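Local coordinates for protein type I site-specific restriction-modification system, R (Restriction) subunit (PDB 3H1T) that probably couples ATP hydrolysis to DNA translocation and cleavage as the restriction (HsdR) subunit of a type I restriction-modification enzyme, represented here by an N-terminal fragment, at residues A[188-193]-A[216-221]; A[198-203]-A[332-337]; A[236-241]-A[303-308]. All coordinates share one frame; numbering follows the deposited sequence.

Interaction 1: residues A[188-193]-A[216-221]; sequences NRAVQS and FQISWK
The ammonium nitrogen of K221, NZ, is gripped by two backbone carbonyls, S169 O and L167 O, while the aliphatic part of the same side chain lies against V191 of the facing helix. A bend at chi3 (68°) brings K221 CE to 3.7 Å from V191 CG2, with V191 CG1 slightly farther away. The two side chains cross at about a right angle, K221 CE touching both valine methyls and CD only CG2. N188 stands at the edge of this patch: its OD1, bonded to Y171 OH, comes no nearer than 4.5 Å to K221 CE. One turn earlier on the second helix, I218 reaches across with its terminal methyl, CD1, which presses on A190 CB at 3.4 Å, tighter than an ordinary van der Waals contact. I218 CG2 faces V191 CG2 more loosely, at 4.3 Å. Small residues on helix 181-195 thus meet longer ones on helix 211-224, the axes of the two segments passing 9.7 Å apart at a crossing angle of -43°. Strand 200-205 and a Walker A sequence (GTGKT) connect the two helices, an arrangement characteristic of the P-loop core of a RecA-like motor domain.

Interaction 2: residues A[198-203]-A[332-337]; sequences KKRSLI and AFQIGM
S201 and I203 bracket G336 in a parallel ladder: S201 O accepts G336 N at 2.7 Å, and G336 O in turn accepts I203 N at 2.8 Å. One step earlier, S201 N donates almost straight to Q334 O (2.9 Å). The ladder is less regular at its start, where Q334 N approaches K199 O from well above the carbonyl plane, at 3.2 Å. L202 turns one methyl inward over the glycine backbone, a chi2 of 57° bringing L202 CD1 to 3.1 Å from G336 O. On the opposite face of the sheet, I203 CD1 packs on I335 CG2 at 3.7 Å. These are adjacent strands of the parallel sheet of the first RecA-like domain. Strand 200-205 runs into the P-loop, and strand 333-338 leads into a TAT sequence that probably corresponds to motif III of superfamily 2 helicases. Beside the start of the ladder, K199 CG sits over the centre of one face of the F333 ring in a CH-pi contact, while a water in the plane of that ring is bonded to K198 O and S201 OG, and weakly to Q334 O. On the L202 face, R200 and Q334 run side by side, guanidinium and amide planes 16° apart, with R200 CD 3.7 Å from Q334 OE1. Y352 contacts both: its hydroxyl hydrogen-bonds Q334 OE1, and R200 makes a cation-pi contact with its ring. Helix 347-352 also covers L202 through T349 and Y350, whereas V194 of helix 181-195 lies against I335 and F333.

Interaction 3: residues A[236-241]-A[303-308]; sequences PRILFL and FDLIII
From I238 with L305 to L241 with I308 the two strands pair in parallel, their segment axes 4.7 Å apart and inclined by 13°, bonded from L239 N to L305 O, I307 N to L239 O and L241 N to I307 O. Ahead of this ladder, R237 O takes two successive amides, D304 N at 2.7 Å and L305 N at 3.2 Å. D304 returns the bond with its side chain: OD1 accepts R237 N at 2.7 Å, the donor standing 35° above the carboxylate plane. L239 covers one face of the F303 ring: L239 CB lies 3.2 Å from F303 CE2, and L239 CD2 stands above the ring, offset toward its rim. I306 CD1 covers the rim of that same face and crowds L239 CD2 at 3.2 Å, a tight fit reached with an unusual chi2 of -114°. On the sheet's other face I238 CD1 meets L305 CB at 3.3 Å. On the side of strand 305-308 away from 238-242 comes strand 333-338, whose F333 and I335 touch L305. Strand 305-308 runs into a DECH sequence, consistent with the Walker B motif (motif II) of superfamily 2 helicases. With R237 N on OD1 and R229 N on OD2, the buried carboxylate of D304 has a backbone donor on each oxygen, which probably stabilises its negative charge alongside the nearby R237 guanidinium, itself bonded to F302 O.

Overall arrangement
All three contacts are buried in the same RecA-like domain, though interaction 2 frays into exposed lysines at its start. Interactions 2 and 3 are strand pairs of one seven-stranded parallel sheet, joined side by side: F333 pairs by backbone bonds with D304 and I306. Interaction 1 instead pairs two helices that lie on one face of that sheet. S193 packs on S201 and S219 on I307, so the helix pair touches both strand pairs. The chemistry follows: main-chain bonds dominate in the sheet, with a carboxylate added in interaction 3 and a water in interaction 2, while interaction 1 relies on methyl and methylene contacts.

Interaction 1: residues A[188-193]-A[216-221]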
loop_
_atom_site.group_PDB
_atom_site.type_symbol
_atom_site.label_atom_id
_atom_site.label_comp_id
_atom_site.label_asym_id
_atom_site.label_seq_id
_atom_site.Cartn_x
_atom_site.Cartn_y
_atom_site.Cartn_z
ATOM N N ASN A 188 4.298 -10.944 -9.032
ATOM C CA ASN A 188 4.135 -11.863 -10.152
ATOM C C ASN A 188 3.731 -11.190 -11.469
ATOM O O ASN A 188 4.195 -11.591 -12.538
ATOM C CB ASN A 188 3.117 -12.945 -9.784
ATOM C CG ASN A 188 3.662 -13.940 -8.764
ATOM O OD1 ASN A 188 4.700 -13.716 -8.136
ATOM N ND2 ASN A 188 2.951 -15.045 -8.593
ATOM N N ARG A 189 2.875 -10.173 -11.402
ATOM C CA ARG A 189 2.452 -9.494 -12.624
ATOM C C ARG A 189 3.563 -8.646 -13.206
ATOM O O ARG A 189 3.588 -8.389 -14.410
ATOM C CB ARG A 189 1.229 -8.617 -12.369
ATOM C CG ARG A 189 0.027 -9.418 -11.953
ATOM C CD ARG A 189 -1.244 -8.634 -12.107
ATOM N NE ARG A 189 -2.388 -9.427 -11.689
ATOM C CZ ARG A 189 -3.610 -8.941 -11.535
ATOM N NH1 ARG A 189 -3.850 -7.653 -11.773
ATOM N NH2 ARG A 189 -4.580 -9.731 -11.110
ATOM N N ALA A 190 4.474 -8.208 -12.343
ATOM C CA ALA A 190 5.603 -7.398 -12.761
ATOM C C ALA A 190 6.570 -8.302 -13.509
ATOM O O ALA A 190 6.968 -8.008 -14.637
ATOM C CB ALA A 190 6.280 -6.789 -11.548
ATOM N N VAL A 191 6.929 -9.413 -12.871
ATOM C CA VAL A 191 7.841 -10.394 -13.449
ATOM C C VAL A 191 7.276 -10.929 -14.751
ATOM O O VAL A 191 8.002 -11.150 -15.717
ATOM C CB VAL A 191 8.041 -11.561 -12.482
ATOM C CG1 VAL A 191 8.893 -12.648 -13.131
ATOM C CG2 VAL A 191 8.676 -11.053 -11.197
ATOM N N GLN A 192 5.962 -11.129 -14.756
ATOM C CA GLN A 192 5.234 -11.628 -15.923
ATOM C C GLN A 192 5.326 -10.586 -17.038
ATOM O O GLN A 192 5.630 -10.907 -18.185
ATOM C CB GLN A 192 3.773 -11.848 -15.524
ATOM C CG GLN A 192 2.909 -12.676 -16.456
ATOM C CD GLN A 192 1.483 -12.837 -15.919
ATOM O OE1 GLN A 192 1.246 -13.542 -14.932
ATOM N NE2 GLN A 192 0.528 -12.162 -16.563
ATOM N N SER A 193 5.049 -9.335 -16.686
ATOM C CA SER A 193 5.109 -8.225 -17.635
ATOM C C SER A 193 6.462 -8.176 -18.344
ATOM O O SER A 193 6.535 -8.068 -19.571
ATOM C CB SER A 193 4.891 -6.891 -16.913
ATOM O OG SER A 193 3.550 -6.748 -16.481
ATOM N N PHE A 216 11.821 -5.365 -3.859
ATOM C CA PHE A 216 12.861 -6.338 -3.521
ATOM C C PHE A 216 12.642 -7.728 -4.118
ATOM O O PHE A 216 13.554 -8.292 -4.708
ATOM C CB PHE A 216 12.998 -6.463 -1.997
ATOM C CG PHE A 216 13.845 -7.626 -1.551
ATOM C CD1 PHE A 216 15.226 -7.593 -1.705
ATOM C CD2 PHE A 216 13.253 -8.760 -0.976
ATOM C CE1 PHE A 216 16.008 -8.666 -1.298
ATOM C CE2 PHE A 216 14.028 -9.841 -0.560
ATOM C CZ PHE A 216 15.405 -9.796 -0.723
ATOM N N GLN A 217 11.438 -8.276 -3.987
ATOM C CA GLN A 217 11.185 -9.616 -4.520
ATOM C C GLN A 217 11.196 -9.709 -6.050
ATOM O O GLN A 217 11.504 -10.763 -6.605
ATOM C CB GLN A 217 9.871 -10.181 -3.957
ATOM C CG GLN A 217 9.859 -10.367 -2.429
ATOM C CD GLN A 217 10.655 -11.583 -1.935
ATOM O OE1 GLN A 217 10.620 -11.914 -0.752
ATOM N NE2 GLN A 217 11.368 -12.243 -2.834
ATOM N N ILE A 218 10.865 -8.623 -6.740
ATOM C CA ILE A 218 10.906 -8.654 -8.198
ATOM C C ILE A 218 12.388 -8.784 -8.568
ATOM O O ILE A 218 12.778 -9.630 -9.375
ATOM C CB ILE A 218 10.347 -7.342 -8.810
ATOM C CG1 ILE A 218 8.836 -7.220 -8.538
ATOM C CG2 ILE A 218 10.600 -7.324 -10.312
ATOM C CD1 ILE A 218 8.239 -5.862 -8.926
ATOM N N SER A 219 13.206 -7.938 -7.943
ATOM C CA SER A 219 14.650 -7.920 -8.163
ATOM C C SER A 219 15.253 -9.280 -7.848
ATOM O O SER A 219 16.017 -9.826 -8.641
ATOM C CB SER A 219 15.312 -6.873 -7.268
ATOM O OG SER A 219 14.614 -5.643 -7.340
ATOM N N TRP A 220 14.913 -9.830 -6.691
ATOM C CA TRP A 220 15.457 -11.121 -6.317
ATOM C C TRP A 220 15.051 -12.202 -7.325
ATOM O O TRP A 220 15.904 -12.937 -7.829
ATOM C CB TRP A 220 15.009 -11.491 -4.898
ATOM C CG TRP A 220 15.608 -12.756 -4.393
ATOM C CD1 TRP A 220 15.010 -13.978 -4.338
ATOM C CD2 TRP A 220 16.922 -12.928 -3.847
ATOM N NE1 TRP A 220 15.862 -14.901 -3.789
ATOM C CE2 TRP A 220 17.045 -14.283 -3.478
ATOM C CE3 TRP A 220 18.008 -12.067 -3.637
ATOM C CZ2 TRP A 220 18.210 -14.805 -2.900
ATOM C CZ3 TRP A 220 19.171 -12.586 -3.060
ATOM C CH2 TRP A 220 19.258 -13.945 -2.700
ATOM N N LYS A 221 13.761 -12.282 -7.644
ATOM C CA LYS A 221 13.285 -13.280 -8.596
ATOM C C LYS A 221 14.072 -13.237 -9.907
ATOM O O LYS A 221 14.636 -14.249 -10.328
ATOM C CB LYS A 221 11.780 -13.099 -8.879
ATOM C CG LYS A 221 10.857 -13.759 -7.851
ATOM C CD LYS A 221 9.375 -13.554 -8.163
ATOM C CE LYS A 221 8.925 -14.287 -9.428
ATOM N NZ LYS A 221 8.873 -15.764 -9.276
#

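Interaction 2: residues A[198-203]-A[332-337]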
loop_
_atom_site.group_PDB
_atom_site.type_symbol
_atom_site.label_atom_id
_atom_site.label_comp_id
_atom_site.label_asym_id
_atom_site.label_seq_id
_atom_site.Cartn_x
_atom_site.Cartn_y
_atom_site.Cartn_z
ATOM N N LYS A 198 7.154 -6.157 -21.916
ATOM C CA LYS A 198 6.557 -4.852 -21.645
ATOM C C LYS A 198 7.642 -4.020 -20.989
ATOM O O LYS A 198 7.941 -4.194 -19.804
ATOM C CB LYS A 198 5.356 -4.995 -20.701
ATOM C CG LYS A 198 4.044 -5.211 -21.416
ATOM C CD LYS A 198 3.020 -5.974 -20.580
ATOM C CE LYS A 198 2.558 -7.208 -21.343
ATOM N NZ LYS A 198 2.747 -6.976 -22.808
ATOM N N LYS A 199 8.240 -3.125 -21.761
ATOM C CA LYS A 199 9.314 -2.281 -21.271
ATOM C C LYS A 199 8.858 -1.120 -20.394
ATOM O O LYS A 199 9.663 -0.265 -20.036
ATOM C CB LYS A 199 10.125 -1.760 -22.471
ATOM C CG LYS A 199 11.003 -2.818 -23.148
ATOM C CD LYS A 199 11.119 -2.574 -24.639
ATOM C CE LYS A 199 9.810 -2.903 -25.349
ATOM N NZ LYS A 199 9.862 -2.647 -26.830
ATOM N N ARG A 200 7.594 -1.091 -19.992
ATOM C CA ARG A 200 7.125 0.044 -19.201
ATOM C C ARG A 200 5.869 -0.358 -18.399
ATOM O O ARG A 200 4.780 -0.415 -18.973
ATOM C CB ARG A 200 6.809 1.191 -20.197
ATOM C CG ARG A 200 7.007 2.653 -19.729
ATOM C CD ARG A 200 8.444 3.198 -19.944
ATOM N NE ARG A 200 8.736 3.759 -21.277
ATOM C CZ ARG A 200 8.133 4.821 -21.829
ATOM N NH1 ARG A 200 7.169 5.467 -21.185
ATOM N NH2 ARG A 200 8.521 5.261 -23.025
ATOM N N SER A 201 5.995 -0.644 -17.099
ATOM C CA SER A 201 4.821 -1.039 -16.292
ATOM C C SER A 201 4.566 -0.198 -15.034
ATOM O O SER A 201 5.500 0.293 -14.392
ATOM C CB SER A 201 4.921 -2.501 -15.829
ATOM O OG SER A 201 5.430 -3.366 -16.824
ATOM N N LEU A 202 3.297 -0.067 -14.660
ATOM C CA LEU A 202 2.943 0.706 -13.472
ATOM C C LEU A 202 2.218 -0.122 -12.395
ATOM O O LEU A 202 1.415 -1.013 -12.702
ATOM C CB LEU A 202 2.069 1.901 -13.870
ATOM C CG LEU A 202 1.781 2.923 -12.766
ATOM C CD1 LEU A 202 3.109 3.455 -12.198
ATOM C CD2 LEU A 202 0.932 4.065 -13.335
ATOM N N ILE A 203 2.522 0.176 -11.131
ATOM C CA ILE A 203 1.906 -0.491 -9.990
ATOM C C ILE A 203 1.450 0.588 -9.022
ATOM O O ILE A 203 2.237 1.448 -8.644
ATOM C CB ILE A 203 2.903 -1.373 -9.232
ATOM C CG1 ILE A 203 3.591 -2.333 -10.195
ATOM C CG2 ILE A 203 2.180 -2.137 -8.149
ATOM C CD1 ILE A 203 4.784 -3.035 -9.607
ATOM N N ALA A 332 16.161 -0.052 -21.091
ATOM C CA ALA A 332 16.119 -0.825 -19.852
ATOM C C ALA A 332 14.654 -0.975 -19.466
ATOM O O ALA A 332 13.879 -0.018 -19.581
ATOM C CB ALA A 332 16.892 -0.102 -18.745
ATOM N N PHE A 333 14.262 -2.175 -19.039
ATOM C CA PHE A 333 12.874 -2.384 -18.631
ATOM C C PHE A 333 12.640 -1.433 -17.472
ATOM O O PHE A 333 13.529 -1.236 -16.637
ATOM C CB PHE A 333 12.618 -3.819 -18.164
ATOM C CG PHE A 333 12.312 -4.784 -19.278
ATOM C CD1 PHE A 333 13.339 -5.353 -20.029
ATOM C CD2 PHE A 333 10.995 -5.140 -19.569
ATOM C CE1 PHE A 333 13.071 -6.268 -21.051
ATOM C CE2 PHE A 333 10.703 -6.064 -20.605
ATOM C CZ PHE A 333 11.748 -6.629 -21.344
ATOM N N GLN A 334 11.451 -0.844 -17.414
ATOM C CA GLN A 334 11.137 0.105 -16.356
ATOM C C GLN A 334 9.837 -0.174 -15.609
ATOM O O GLN A 334 8.769 -0.258 -16.225
ATOM C CB GLN A 334 11.100 1.515 -16.956
ATOM C CG GLN A 334 12.455 1.994 -17.480
ATOM C CD GLN A 334 12.355 3.261 -18.297
ATOM O OE1 GLN A 334 11.468 4.089 -18.073
ATOM N NE2 GLN A 334 13.275 3.432 -19.246
ATOM N N ILE A 335 9.923 -0.315 -14.286
ATOM C CA ILE A 335 8.735 -0.550 -13.456
ATOM C C ILE A 335 8.521 0.646 -12.547
ATOM O O ILE A 335 9.361 0.970 -11.697
ATOM C CB ILE A 335 8.845 -1.821 -12.525
ATOM C CG1 ILE A 335 8.646 -3.097 -13.335
ATOM C CG2 ILE A 335 7.773 -1.777 -11.426
ATOM C CD1 ILE A 335 9.754 -3.341 -14.274
ATOM N N GLY A 336 7.397 1.309 -12.726
ATOM C CA GLY A 336 7.095 2.446 -11.893
ATOM C C GLY A 336 6.062 2.116 -10.830
ATOM O O GLY A 336 5.087 1.389 -11.065
HETATM N N MSE A 337 6.276 2.638 -9.631
HETATM C CA MSE A 337 5.339 2.418 -8.547
HETATM C C MSE A 337 4.860 3.793 -8.110
HETATM O O MSE A 337 5.638 4.744 -8.083
HETATM C CB MSE A 337 6.017 1.682 -7.392
HETATM C CG MSE A 337 6.781 0.434 -7.825
HETATM SE SE MSE A 337 7.176 -0.790 -6.390
HETATM C CE MSE A 337 8.574 0.197 -5.468
HETATM O O HOH W 1 8.402 -3.378 -17.521
#

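Interaction 3: residues A[236-241]-A[303-308]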
loop_
_atom_site.group_PDB
_atom_site.type_symbol
_atom_site.label_atom_id
_atom_site.label_comp_id
_atom_site.label_asym_id
_atom_site.label_seq_id
_atom_site.Cartn_x
_atom_site.Cartn_y
_atom_site.Cartn_z
ATOM N N PRO A 236 21.459 -9.814 -13.980
ATOM C CA PRO A 236 20.925 -8.571 -14.533
ATOM C C PRO A 236 21.468 -7.368 -13.755
ATOM O O PRO A 236 21.966 -7.510 -12.636
ATOM C CB PRO A 236 19.422 -8.752 -14.352
ATOM C CG PRO A 236 19.359 -9.463 -13.042
ATOM C CD PRO A 236 20.419 -10.535 -13.218
ATOM N N ARG A 237 21.394 -6.180 -14.340
ATOM C CA ARG A 237 21.849 -4.994 -13.622
ATOM C C ARG A 237 20.559 -4.232 -13.333
ATOM O O ARG A 237 19.767 -3.959 -14.251
ATOM C CB ARG A 237 22.806 -4.180 -14.485
ATOM C CG ARG A 237 24.020 -3.635 -13.724
ATOM C CD ARG A 237 25.277 -3.906 -14.531
ATOM N NE ARG A 237 24.971 -3.987 -15.960
ATOM C CZ ARG A 237 25.876 -4.219 -16.906
ATOM N NH1 ARG A 237 27.154 -4.385 -16.567
ATOM N NH2 ARG A 237 25.504 -4.311 -18.181
ATOM N N ILE A 238 20.355 -3.888 -12.061
ATOM C CA ILE A 238 19.132 -3.236 -11.611
ATOM C C ILE A 238 19.369 -1.959 -10.813
ATOM O O ILE A 238 20.142 -1.955 -9.849
ATOM C CB ILE A 238 18.317 -4.210 -10.708
ATOM C CG1 ILE A 238 18.328 -5.610 -11.323
ATOM C CG2 ILE A 238 16.881 -3.724 -10.558
ATOM C CD1 ILE A 238 17.784 -5.644 -12.732
ATOM N N LEU A 239 18.666 -0.893 -11.192
ATOM C CA LEU A 239 18.758 0.397 -10.510
ATOM C C LEU A 239 17.457 0.739 -9.771
ATOM O O LEU A 239 16.394 0.813 -10.383
ATOM C CB LEU A 239 19.056 1.513 -11.526
ATOM C CG LEU A 239 19.049 2.950 -10.994
ATOM C CD1 LEU A 239 20.072 3.103 -9.880
ATOM C CD2 LEU A 239 19.365 3.891 -12.135
ATOM N N PHE A 240 17.546 0.946 -8.462
ATOM C CA PHE A 240 16.386 1.321 -7.663
ATOM C C PHE A 240 16.556 2.819 -7.386
ATOM O O PHE A 240 17.603 3.238 -6.902
ATOM C CB PHE A 240 16.371 0.535 -6.343
ATOM C CG PHE A 240 15.280 0.960 -5.384
ATOM C CD1 PHE A 240 13.988 0.455 -5.508
ATOM C CD2 PHE A 240 15.552 1.863 -4.351
ATOM C CE1 PHE A 240 12.977 0.838 -4.619
ATOM C CE2 PHE A 240 14.548 2.258 -3.454
ATOM C CZ PHE A 240 13.257 1.744 -3.589
ATOM N N LEU A 241 15.539 3.615 -7.713
ATOM C CA LEU A 241 15.570 5.065 -7.512
ATOM C C LEU A 241 14.435 5.485 -6.587
ATOM O O LEU A 241 13.286 5.102 -6.792
ATOM C CB LEU A 241 15.345 5.823 -8.831
ATOM C CG LEU A 241 16.027 5.626 -10.190
ATOM C CD1 LEU A 241 15.233 6.454 -11.183
ATOM C CD2 LEU A 241 17.483 6.065 -10.200
ATOM N N PHE A 303 21.893 -0.938 -17.469
ATOM C CA PHE A 303 20.857 -1.666 -16.721
ATOM C C PHE A 303 19.869 -2.500 -17.541
ATOM O O PHE A 303 19.528 -2.163 -18.677
ATOM C CB PHE A 303 20.038 -0.689 -15.877
ATOM C CG PHE A 303 20.860 0.225 -15.024
ATOM C CD1 PHE A 303 21.294 1.442 -15.522
ATOM C CD2 PHE A 303 21.169 -0.112 -13.710
ATOM C CE1 PHE A 303 22.027 2.322 -14.728
ATOM C CE2 PHE A 303 21.901 0.763 -12.904
ATOM C CZ PHE A 303 22.329 1.986 -13.419
ATOM N N ASP A 304 19.395 -3.588 -16.942
ATOM C CA ASP A 304 18.409 -4.440 -17.599
ATOM C C ASP A 304 17.041 -4.018 -17.061
ATOM O O ASP A 304 16.000 -4.177 -17.717
ATOM C CB ASP A 304 18.646 -5.917 -17.259
ATOM C CG ASP A 304 20.029 -6.403 -17.666
ATOM O OD1 ASP A 304 21.014 -6.067 -16.973
ATOM O OD2 ASP A 304 20.128 -7.128 -18.679
ATOM N N LEU A 305 17.073 -3.468 -15.853
ATOM C CA LEU A 305 15.876 -3.051 -15.158
ATOM C C LEU A 305 16.094 -1.874 -14.219
ATOM O O LEU A 305 17.143 -1.738 -13.587
ATOM C CB LEU A 305 15.333 -4.219 -14.340
ATOM C CG LEU A 305 14.060 -3.930 -13.544
ATOM C CD1 LEU A 305 12.929 -3.718 -14.530
ATOM C CD2 LEU A 305 13.740 -5.095 -12.605
ATOM N N ILE A 306 15.072 -1.032 -14.145
ATOM C CA ILE A 306 15.058 0.128 -13.280
ATOM C C ILE A 306 13.709 0.159 -12.567
ATOM O O ILE A 306 12.661 0.041 -13.210
ATOM C CB ILE A 306 15.185 1.422 -14.085
ATOM C CG1 ILE A 306 16.519 1.447 -14.844
ATOM C CG2 ILE A 306 15.029 2.626 -13.143
ATOM C CD1 ILE A 306 17.480 2.508 -14.375
ATOM N N ILE A 307 13.733 0.313 -11.247
ATOM C CA ILE A 307 12.502 0.370 -10.464
ATOM C C ILE A 307 12.397 1.705 -9.733
ATOM O O ILE A 307 13.297 2.080 -8.983
ATOM C CB ILE A 307 12.449 -0.814 -9.455
ATOM C CG1 ILE A 307 12.294 -2.129 -10.230
ATOM C CG2 ILE A 307 11.275 -0.654 -8.482
ATOM C CD1 ILE A 307 12.494 -3.384 -9.411
ATOM N N ILE A 308 11.302 2.423 -9.955
ATOM C CA ILE A 308 11.109 3.729 -9.330
ATOM C C ILE A 308 10.176 3.688 -8.126
ATOM O O ILE A 308 9.035 3.234 -8.226
ATOM C CB ILE A 308 10.560 4.732 -10.352
ATOM C CG1 ILE A 308 11.491 4.758 -11.566
ATOM C CG2 ILE A 308 10.409 6.117 -9.704
ATOM C CD1 ILE A 308 10.955 5.523 -12.720
#